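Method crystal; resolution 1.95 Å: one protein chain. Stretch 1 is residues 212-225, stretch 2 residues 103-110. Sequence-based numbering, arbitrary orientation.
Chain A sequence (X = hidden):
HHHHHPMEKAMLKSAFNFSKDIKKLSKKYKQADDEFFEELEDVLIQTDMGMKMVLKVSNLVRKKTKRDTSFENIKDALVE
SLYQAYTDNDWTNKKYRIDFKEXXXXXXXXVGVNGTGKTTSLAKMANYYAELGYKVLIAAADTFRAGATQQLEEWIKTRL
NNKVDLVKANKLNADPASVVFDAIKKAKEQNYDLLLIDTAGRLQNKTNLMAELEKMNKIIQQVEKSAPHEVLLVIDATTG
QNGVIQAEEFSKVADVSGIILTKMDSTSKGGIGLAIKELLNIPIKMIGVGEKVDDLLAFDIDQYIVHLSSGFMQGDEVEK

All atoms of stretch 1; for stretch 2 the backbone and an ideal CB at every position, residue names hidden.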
# COMPACT_ATOMS: atom_id res chain seq x y z
N GLU A 212 20.41 -4.39 -11.10
CA GLU A 212 19.44 -4.11 -12.14
C GLU A 212 18.74 -2.80 -11.81
O GLU A 212 18.54 -1.95 -12.71
CB GLU A 212 18.44 -5.28 -12.26
CG GLU A 212 18.97 -6.51 -13.07
CD GLU A 212 19.41 -6.14 -14.50
OE1 GLU A 212 18.82 -5.24 -15.13
OE2 GLU A 212 20.36 -6.73 -15.03
N LEU A 213 18.36 -2.63 -10.54
CA LEU A 213 17.68 -1.38 -10.13
C LEU A 213 18.60 -0.20 -10.38
O LEU A 213 18.15 0.87 -10.76
CB LEU A 213 17.29 -1.41 -8.66
CG LEU A 213 16.15 -2.38 -8.24
CD1 LEU A 213 15.90 -2.32 -6.77
CD2 LEU A 213 14.87 -2.01 -8.99
N GLU A 214 19.91 -0.38 -10.16
CA GLU A 214 20.81 0.73 -10.36
C GLU A 214 21.01 0.98 -11.88
O GLU A 214 20.99 2.14 -12.33
CB GLU A 214 22.12 0.53 -9.55
CG GLU A 214 23.19 1.56 -9.81
CD GLU A 214 22.87 2.94 -9.24
OE1 GLU A 214 21.99 3.03 -8.36
OE2 GLU A 214 23.49 3.94 -9.70
N LYS A 215 21.14 -0.07 -12.68
CA LYS A 215 21.11 0.13 -14.14
C LYS A 215 19.88 0.92 -14.58
O LYS A 215 19.99 1.87 -15.37
CB LYS A 215 21.12 -1.19 -14.91
CG LYS A 215 22.44 -1.78 -15.07
CD LYS A 215 22.42 -2.89 -16.10
CE LYS A 215 22.38 -4.26 -15.45
NZ LYS A 215 23.04 -5.29 -16.34
N MET A 216 18.73 0.56 -14.05
CA MET A 216 17.47 1.25 -14.43
C MET A 216 17.52 2.74 -14.05
O MET A 216 17.18 3.62 -14.84
CB MET A 216 16.28 0.56 -13.77
CG MET A 216 15.94 -0.73 -14.47
SD MET A 216 14.64 -1.57 -13.59
CE MET A 216 14.58 -3.10 -14.42
N ASN A 217 17.88 2.99 -12.80
CA ASN A 217 18.08 4.31 -12.26
C ASN A 217 18.99 5.16 -13.15
O ASN A 217 18.67 6.31 -13.46
CB ASN A 217 18.73 4.15 -10.90
CG ASN A 217 17.75 3.80 -9.82
OD1 ASN A 217 16.52 3.91 -9.99
ND2 ASN A 217 18.29 3.39 -8.65
N LYS A 218 20.11 4.58 -13.55
CA LYS A 218 21.07 5.27 -14.41
C LYS A 218 20.45 5.62 -15.77
O LYS A 218 20.63 6.72 -16.27
CB LYS A 218 22.35 4.43 -14.55
CG LYS A 218 23.28 4.43 -13.27
CD LYS A 218 23.47 5.91 -12.79
CE LYS A 218 24.88 6.21 -12.27
NZ LYS A 218 25.18 7.69 -12.29
N ILE A 219 19.67 4.71 -16.32
CA ILE A 219 18.99 5.00 -17.59
C ILE A 219 17.99 6.16 -17.45
O ILE A 219 17.92 7.05 -18.33
CB ILE A 219 18.24 3.73 -18.14
CG1 ILE A 219 19.26 2.81 -18.80
CG2 ILE A 219 17.25 4.15 -19.24
CD1 ILE A 219 18.85 1.41 -18.92
N ILE A 220 17.19 6.11 -16.38
CA ILE A 220 16.07 7.05 -16.25
C ILE A 220 16.53 8.44 -15.78
O ILE A 220 16.01 9.46 -16.26
CB ILE A 220 14.85 6.49 -15.44
CG1 ILE A 220 15.14 6.41 -13.94
CG2 ILE A 220 14.40 5.11 -16.00
CD1 ILE A 220 14.16 5.56 -13.15
N GLN A 221 17.52 8.49 -14.90
CA GLN A 221 18.04 9.76 -14.38
C GLN A 221 18.72 10.64 -15.44
O GLN A 221 18.91 11.84 -15.23
CB GLN A 221 18.94 9.49 -13.19
CG GLN A 221 18.17 8.87 -12.04
CD GLN A 221 19.04 8.40 -10.95
OE1 GLN A 221 20.18 8.07 -11.18
NE2 GLN A 221 18.49 8.31 -9.73
N GLN A 222 19.05 10.05 -16.59
CA GLN A 222 19.51 10.84 -17.74
C GLN A 222 18.39 11.67 -18.33
O GLN A 222 18.64 12.70 -18.97
CB GLN A 222 20.05 9.94 -18.86
CG GLN A 222 21.39 9.29 -18.51
CD GLN A 222 21.84 8.43 -19.63
OE1 GLN A 222 22.13 8.92 -20.72
NE2 GLN A 222 21.87 7.12 -19.40
N VAL A 223 17.15 11.24 -18.11
CA VAL A 223 15.99 11.97 -18.64
C VAL A 223 15.29 12.84 -17.57
O VAL A 223 14.79 13.95 -17.85
CB VAL A 223 15.02 10.99 -19.34
CG1 VAL A 223 13.93 11.70 -19.96
CG2 VAL A 223 15.78 10.20 -20.41
N GLU A 224 15.32 12.35 -16.33
CA GLU A 224 14.53 12.90 -15.22
C GLU A 224 15.41 12.70 -14.00
O GLU A 224 15.50 11.61 -13.45
CB GLU A 224 13.20 12.12 -15.03
CG GLU A 224 12.07 12.36 -16.08
CD GLU A 224 11.47 13.77 -16.02
OE1 GLU A 224 11.72 14.49 -15.03
OE2 GLU A 224 10.77 14.13 -16.98
N LYS A 225 16.09 13.76 -13.60
CA LYS A 225 17.14 13.69 -12.58
C LYS A 225 16.64 13.17 -11.24
O LYS A 225 17.31 12.43 -10.57
CB LYS A 225 17.76 15.08 -12.42
CG LYS A 225 18.63 15.53 -13.60
CD LYS A 225 18.75 17.09 -13.71
CE LYS A 225 19.45 17.51 -15.03
NZ LYS A 225 19.67 19.00 -15.17
N UNK A 103 3.94 18.76 -15.15
CA UNK A 103 4.78 19.21 -16.24
C UNK A 103 6.00 18.35 -16.52
O UNK A 103 7.04 18.85 -16.99
CB UNK A 103 5.24 20.64 -15.95
N UNK A 104 5.91 17.04 -16.22
CA UNK A 104 7.05 16.15 -16.42
C UNK A 104 6.66 14.71 -16.72
O UNK A 104 5.48 14.32 -16.69
CB UNK A 104 7.94 16.18 -15.18
N UNK A 105 7.68 13.91 -17.03
CA UNK A 105 7.49 12.49 -17.15
C UNK A 105 7.69 11.87 -15.77
O UNK A 105 8.79 11.78 -15.25
CB UNK A 105 8.45 11.89 -18.18
N UNK A 106 6.58 11.51 -15.15
CA UNK A 106 6.63 10.91 -13.83
C UNK A 106 7.07 9.46 -14.02
O UNK A 106 6.63 8.79 -14.95
CB UNK A 106 5.28 11.01 -13.11
N UNK A 107 7.93 8.96 -13.15
CA UNK A 107 8.40 7.59 -13.28
C UNK A 107 8.27 6.86 -11.94
O UNK A 107 8.91 7.25 -10.98
CB UNK A 107 9.85 7.56 -13.77
N UNK A 108 7.47 5.79 -11.90
CA UNK A 108 7.26 5.04 -10.68
C UNK A 108 7.71 3.61 -10.90
O UNK A 108 7.34 2.98 -11.91
CB UNK A 108 5.79 5.09 -10.24
N UNK A 109 8.48 3.08 -9.96
CA UNK A 109 8.74 1.62 -9.99
C UNK A 109 7.88 0.84 -9.03
O UNK A 109 7.62 1.28 -7.96
CB UNK A 109 10.21 1.34 -9.67
N UNK A 110 7.47 -0.36 -9.39
CA UNK A 110 6.79 -1.20 -8.45
C UNK A 110 7.76 -2.32 -8.08
O UNK A 110 8.46 -2.85 -8.94
CB UNK A 110 5.48 -1.74 -9.02

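Helix 212-221 and strand 106-110 run almost antiparallel, at 174°, with their axes 11.2 Å apart at closest approach, so side chains must fill the space between them. Position 103 has phi/psi of -99/29 and an ideal CB with nothing of stretch 1 within 5.5 Å. Stretch 1 sets no demand here, and a polar residue would suit a loop; the deposited residue is N103.

At position 104 the CA-to-CB bond points toward stretch 1, and the ideal CB lies 3.9 Å from E224 OE2. A nearby carboxylate would favor a basic or polar side chain, though many others would fit. The residue is R104, but its guanidinium does not pair with E224. Instead the chain extends from a p chi1, its CB 3.9 Å from E224 OE2, and R104 NE donates a hydrogen bond to OD1 of the residue at 106 over 3.0 Å.

The key feature at position 105 belongs to the backbone. Its N lies 3.1 Å from E224 OE2 and donates a hydrogen bond to it, an interaction open to any residue but proline. The CA-to-CB bond points toward stretch 1, its ideal CB 3.4 Å from the same oxygen, and the methyl CG1 of V223 lies on this side, so an aliphatic chain of moderate length suits the site, though others could be accommodated. L105, with t chi1, sends CD2 to within 4.7 Å of V223 CG1, and 42 Å² of it is covered by stretch 1.

Position 106 points away, and stretch 1 leaves the choice free. N106 uses OD1 to receive the bond from R104 NE.

Position 107 points toward the helix, its phi/psi of -131/119 typical of a strand. The ideal CB is 4.8 Å from I220 CD1, and the aliphatic part of E224 lies farther along, so valine, leucine, isoleucine or methionine would suit. I107 has the beta-branched shape that strands favor, and its CD1 reaches I220 CB at 3.9 Å and E224 CG at 4.0 Å.

Position 108 again points away and is unconstrained by stretch 1; F108 occupies it.

Position 109 points toward stretch 1, but nothing lies within 5.5 Å of its ideal CB, and its CA is 9.4 Å from that of L213. A long side chain is best placed to cross this gap, and the apolar surface of L213, M216 and I220 favors methionine, leucine or phenylalanine, though the amide of N217 leaves room for a long polar chain. M109, with m, t, t torsions, spans it: SD is 4.3 Å from L213 CD2, while CE lies 3.8 Å from M216 CB, 4.0 Å from I220 CD1 and 3.7 Å from N217 OD1. Its 87 Å² covered by stretch 1 is the largest such area in stretch 2.

Position 110 is out of reach of stretch 1, which therefore imposes no preference; L110 is deposited.

Stretch 2 (103-110) NRLNIFML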
# COMPACT_ATOMS: atom_id res chain seq x y z
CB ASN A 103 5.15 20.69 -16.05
CG ASN A 103 5.43 21.06 -14.56
OD1 ASN A 103 5.92 20.24 -13.77
ND2 ASN A 103 5.13 22.31 -14.21
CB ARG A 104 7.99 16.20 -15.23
CG ARG A 104 7.50 15.38 -14.05
CD ARG A 104 8.44 15.41 -12.89
NE ARG A 104 7.82 14.63 -11.83
CZ ARG A 104 8.14 14.68 -10.55
NH1 ARG A 104 9.13 15.45 -10.12
NH2 ARG A 104 7.48 13.93 -9.70
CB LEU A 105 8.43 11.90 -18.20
CG LEU A 105 8.51 10.38 -18.24
CD1 LEU A 105 7.22 9.77 -18.58
CD2 LEU A 105 9.63 10.05 -19.26
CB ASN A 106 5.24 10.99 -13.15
CG ASN A 106 4.77 12.42 -12.98
OD1 ASN A 106 5.27 13.13 -12.12
ND2 ASN A 106 3.89 12.87 -13.88
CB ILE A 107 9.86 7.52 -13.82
CG1 ILE A 107 10.01 8.31 -15.14
CG2 ILE A 107 10.24 6.09 -14.01
CD1 ILE A 107 11.48 8.41 -15.71
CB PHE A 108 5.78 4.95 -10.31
CG PHE A 108 5.12 6.24 -10.03
CD1 PHE A 108 3.74 6.29 -9.94
CD2 PHE A 108 5.87 7.43 -9.86
CE1 PHE A 108 3.09 7.50 -9.69
CE2 PHE A 108 5.25 8.64 -9.60
CZ PHE A 108 3.88 8.69 -9.47
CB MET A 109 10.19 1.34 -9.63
CG MET A 109 11.18 2.12 -10.44
SD MET A 109 12.80 1.59 -9.93
CE MET A 109 13.70 1.99 -11.45
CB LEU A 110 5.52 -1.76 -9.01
CG LEU A 110 4.24 -0.90 -9.15
CD1 LEU A 110 3.39 -1.11 -7.99
CD2 LEU A 110 4.45 0.59 -9.42
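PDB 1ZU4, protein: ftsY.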